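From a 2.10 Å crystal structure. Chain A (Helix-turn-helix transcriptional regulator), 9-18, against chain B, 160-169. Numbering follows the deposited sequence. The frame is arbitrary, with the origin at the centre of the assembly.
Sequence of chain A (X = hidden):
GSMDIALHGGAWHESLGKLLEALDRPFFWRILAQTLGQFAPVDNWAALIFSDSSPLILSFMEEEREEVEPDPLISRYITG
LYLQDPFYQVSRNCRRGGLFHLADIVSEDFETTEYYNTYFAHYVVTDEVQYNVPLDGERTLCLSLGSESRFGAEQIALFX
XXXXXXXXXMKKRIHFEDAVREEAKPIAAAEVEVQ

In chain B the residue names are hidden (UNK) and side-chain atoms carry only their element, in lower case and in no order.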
# COMPACT_ATOMS: atom_id res chain seq x y z
N GLY A 9 -11.76 0.79 -16.46
CA GLY A 9 -10.61 0.24 -15.76
C GLY A 9 -9.28 0.63 -16.38
O GLY A 9 -9.25 1.44 -17.31
N GLY A 10 -8.19 0.06 -15.86
CA GLY A 10 -6.86 0.33 -16.37
C GLY A 10 -6.14 1.47 -15.66
O GLY A 10 -5.14 1.25 -14.96
N ALA A 11 -6.65 2.69 -15.83
CA ALA A 11 -6.00 3.86 -15.25
C ALA A 11 -6.01 3.81 -13.72
O ALA A 11 -5.14 4.41 -13.08
CB ALA A 11 -6.68 5.14 -15.73
N TRP A 12 -6.99 3.12 -13.13
CA TRP A 12 -7.07 3.06 -11.67
C TRP A 12 -5.90 2.27 -11.08
O TRP A 12 -5.41 2.59 -9.99
CB TRP A 12 -8.39 2.44 -11.25
CG TRP A 12 -8.44 2.16 -9.77
CD1 TRP A 12 -8.54 0.93 -9.18
CD2 TRP A 12 -8.33 3.11 -8.71
NE1 TRP A 12 -8.53 1.07 -7.81
CE2 TRP A 12 -8.41 2.40 -7.50
CE3 TRP A 12 -8.20 4.51 -8.67
CZ2 TRP A 12 -8.34 3.03 -6.26
CZ3 TRP A 12 -8.13 5.13 -7.44
CH2 TRP A 12 -8.21 4.39 -6.25
N HIS A 13 -5.45 1.22 -11.78
CA HIS A 13 -4.35 0.42 -11.25
C HIS A 13 -3.05 1.22 -11.25
O HIS A 13 -2.25 1.10 -10.32
CB HIS A 13 -4.21 -0.87 -12.05
CG HIS A 13 -5.36 -1.80 -11.87
ND1 HIS A 13 -6.30 -2.04 -12.85
CD2 HIS A 13 -5.76 -2.52 -10.79
CE1 HIS A 13 -7.21 -2.88 -12.39
NE2 HIS A 13 -6.90 -3.19 -11.15
N GLU A 14 -2.84 2.05 -12.28
CA GLU A 14 -1.64 2.88 -12.31
C GLU A 14 -1.70 3.99 -11.27
O GLU A 14 -0.68 4.33 -10.66
CB GLU A 14 -1.43 3.46 -13.72
CG GLU A 14 -0.57 2.54 -14.59
CD GLU A 14 -0.38 3.00 -16.02
OE1 GLU A 14 -1.02 3.99 -16.45
OE2 GLU A 14 0.44 2.37 -16.72
N SER A 15 -2.90 4.55 -11.03
CA SER A 15 -3.05 5.52 -9.94
C SER A 15 -2.70 4.88 -8.60
O SER A 15 -1.97 5.46 -7.79
CB SER A 15 -4.48 6.06 -9.89
OG SER A 15 -4.73 6.91 -10.98
N LEU A 16 -3.23 3.69 -8.36
CA LEU A 16 -2.92 2.99 -7.12
C LEU A 16 -1.42 2.74 -6.99
O LEU A 16 -0.85 2.91 -5.91
CB LEU A 16 -3.72 1.70 -7.05
CG LEU A 16 -3.56 0.85 -5.80
CD1 LEU A 16 -3.84 1.66 -4.53
CD2 LEU A 16 -4.46 -0.38 -5.89
N GLY A 17 -0.77 2.35 -8.09
CA GLY A 17 0.66 2.08 -8.01
C GLY A 17 1.46 3.32 -7.67
O GLY A 17 2.40 3.27 -6.87
N LYS A 18 1.10 4.46 -8.26
CA LYS A 18 1.77 5.73 -7.95
C LYS A 18 1.57 6.14 -6.49
O LYS A 18 2.46 6.72 -5.88
CB LYS A 18 1.24 6.79 -8.93
CG LYS A 18 1.46 8.26 -8.56
CD LYS A 18 0.60 9.16 -9.49
CE LYS A 18 0.84 10.64 -9.22
NZ LYS A 18 2.25 10.90 -8.83
N UNK B 160 -0.37 -8.23 -16.00
CA UNK B 160 0.20 -6.97 -16.47
C UNK B 160 -0.66 -5.78 -16.06
O UNK B 160 -0.13 -4.70 -15.77
c UNK B 160 0.37 -6.98 -18.00
o UNK B 160 3.86 -7.95 -18.78
c UNK B 160 2.90 -7.31 -18.34
c UNK B 160 1.50 -7.89 -18.54
o UNK B 160 3.04 -6.21 -17.75
N UNK B 161 -1.98 -5.95 -16.05
CA UNK B 161 -2.86 -4.84 -15.66
C UNK B 161 -2.62 -4.43 -14.22
O UNK B 161 -2.60 -3.24 -13.90
c UNK B 161 -6.75 -4.64 -15.62
c UNK B 161 -4.33 -5.25 -15.86
c UNK B 161 -5.21 -3.15 -16.91
c UNK B 161 -5.33 -4.10 -15.72
N UNK B 162 -2.45 -5.42 -13.33
CA UNK B 162 -2.30 -5.18 -11.91
C UNK B 162 -0.86 -4.86 -11.52
O UNK B 162 -0.62 -4.33 -10.43
c UNK B 162 -4.14 -6.98 -11.42
c UNK B 162 -2.75 -6.41 -11.12
c UNK B 162 -5.17 -5.87 -11.38
c UNK B 162 -4.50 -8.11 -10.45
N UNK B 163 0.08 -5.17 -12.41
CA UNK B 163 1.51 -5.02 -12.14
C UNK B 163 1.90 -3.67 -11.52
O UNK B 163 2.73 -3.69 -10.60
n UNK B 163 7.54 -4.55 -16.25
c UNK B 163 2.27 -5.27 -13.44
n UNK B 163 5.66 -5.43 -17.24
n UNK B 163 5.66 -4.97 -14.98
c UNK B 163 6.28 -4.98 -16.16
c UNK B 163 3.78 -5.07 -13.39
c UNK B 163 4.30 -5.40 -14.78
N UNK B 164 1.38 -2.51 -11.97
CA UNK B 164 1.83 -1.24 -11.35
C UNK B 164 1.78 -1.23 -9.83
O UNK B 164 2.75 -0.81 -9.19
c UNK B 164 0.86 -0.21 -11.96
c UNK B 164 0.48 -0.78 -13.26
c UNK B 164 0.44 -2.27 -13.08
N UNK B 165 0.69 -1.71 -9.23
CA UNK B 165 0.64 -1.68 -7.78
C UNK B 165 1.17 -2.95 -7.14
O UNK B 165 1.58 -2.91 -5.97
c UNK B 165 -2.31 -5.51 -5.70
c UNK B 165 -3.91 -5.32 -7.51
n UNK B 165 -3.61 -3.20 -8.83
c UNK B 165 -1.73 -4.30 -6.02
c UNK B 165 -3.32 -4.09 -7.83
c UNK B 165 -3.40 -6.01 -6.45
c UNK B 165 -2.22 -3.57 -7.11
c UNK B 165 -2.74 -2.13 -8.73
c UNK B 165 -0.78 -1.38 -7.28
c UNK B 165 -1.87 -2.32 -7.71
N UNK B 166 1.20 -4.08 -7.86
CA UNK B 166 1.87 -5.27 -7.31
C UNK B 166 3.34 -4.96 -7.05
O UNK B 166 3.85 -5.21 -5.95
c UNK B 166 0.25 -6.91 -8.27
c UNK B 166 1.71 -6.48 -8.25
c UNK B 166 2.61 -7.65 -7.77
N UNK B 167 4.03 -4.40 -8.03
CA UNK B 167 5.47 -4.20 -7.83
C UNK B 167 5.73 -3.04 -6.86
O UNK B 167 6.75 -3.04 -6.16
c UNK B 167 6.18 -3.99 -9.18
c UNK B 167 6.48 -2.40 -11.13
c UNK B 167 5.80 -2.66 -9.78
c UNK B 167 5.87 -5.17 -10.18
N UNK B 168 4.85 -2.04 -6.83
CA UNK B 168 4.99 -0.97 -5.84
C UNK B 168 4.87 -1.53 -4.43
O UNK B 168 5.67 -1.20 -3.54
c UNK B 168 3.93 0.11 -6.08
N UNK B 169 3.87 -2.38 -4.22
CA UNK B 169 3.68 -3.03 -2.93
C UNK B 169 4.89 -3.88 -2.55
O UNK B 169 5.36 -3.85 -1.41
c UNK B 169 2.44 -3.92 -2.99
c UNK B 169 1.18 -3.71 -2.17
c UNK B 169 0.41 -5.03 -2.20
c UNK B 169 1.52 -3.30 -0.76

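Position 160 carries three carbons, the third holding two oxygens, and makes no contact with this stretch of chain A: a carboxylate on a two-carbon stem, Glu B160. A carboxylate suits a position outside this contact, where a charge needs no apolar partner.

Position 161 has four carbons, forked at the second. Its CA-to-CB bond points sideways, yet its end comes nearer chain A, a branch carbon near Gly A10 CA and the fork near the His A13 ring. This is Leu B161, with CD1 3.9 Å from Gly A10 CA and CG 3.7 Å from His A13 ND1; a flexible apolar chain can cover both.

Position 162 has the same four-carbon fork. Though its CA-to-CB bond points away, one terminal carbon sits over a face of the His A13 ring. It is Leu B162, and its CD2 approaches His A13 NE2 to 3.2 Å; the length of leucine allows that return.

Position 163 shows three carbons, a nitrogen, then a carbon bearing two more nitrogens: a guanidinium, hence Arg B163. Its CA-to-CB bond points away from the chain A stretch, and its NH1 forms a salt bridge and hydrogen bond with Glu B160 OE1 at 2.8 Å.

At position 164 three carbons close a ring onto the backbone N, one of them against Glu A14 CG. This is Pro B164. Lacking an N-H, it cannot bond to the preceding turn, and the helix kinks here. Its compact ring packs CG 3.7 Å from Glu A14 CG.

Position 165 has one carbon, then fused five- and six-membered rings with eight carbons and one nitrogen. Leu A16 CD2 lies over a ring face, and the nitrogen lies near His A13 CD2. The indole is Trp B165: broad enough for a CH-pi contact with Leu A16, while its NE1, 3.0 Å from His A13 CD2, brings the aromatic rings rim to rim.

Position 166, one carbon carrying two more, is Val B166; its CA-to-CB bond points away from the chain A stretch, and its burial suits an apolar side chain. Position 167, four carbons forked at the first with one arm two carbons long, is Ile B167, partly exposed and without contact to this stretch, so its branched bulk meets no obstacle here.

Position 168 has a single carbon, 3.6 Å from Gly A17 O to its CB: Ala B168, small enough for close helix packing. Position 169, four carbons forked at the second, is Leu B169, apolar and buried, beyond reach of this stretch.

The helices run nearly parallel, at 9°, with axes approaching to 7.3 Å. Gly A17 permits this intimacy: its CA is 3.8 Å from Trp B165 CA, and a CB there would clash with Pro B164 O. No hydrogen bond crosses between the stretches; the contact consists of close packing, with His A13 among Leu B161, Leu B162 and Trp B165, and Leu A16 over the indole, leaving His A13 ND1 buried without a polar partner.

Chain B 160-169: ELLRPWVIAL
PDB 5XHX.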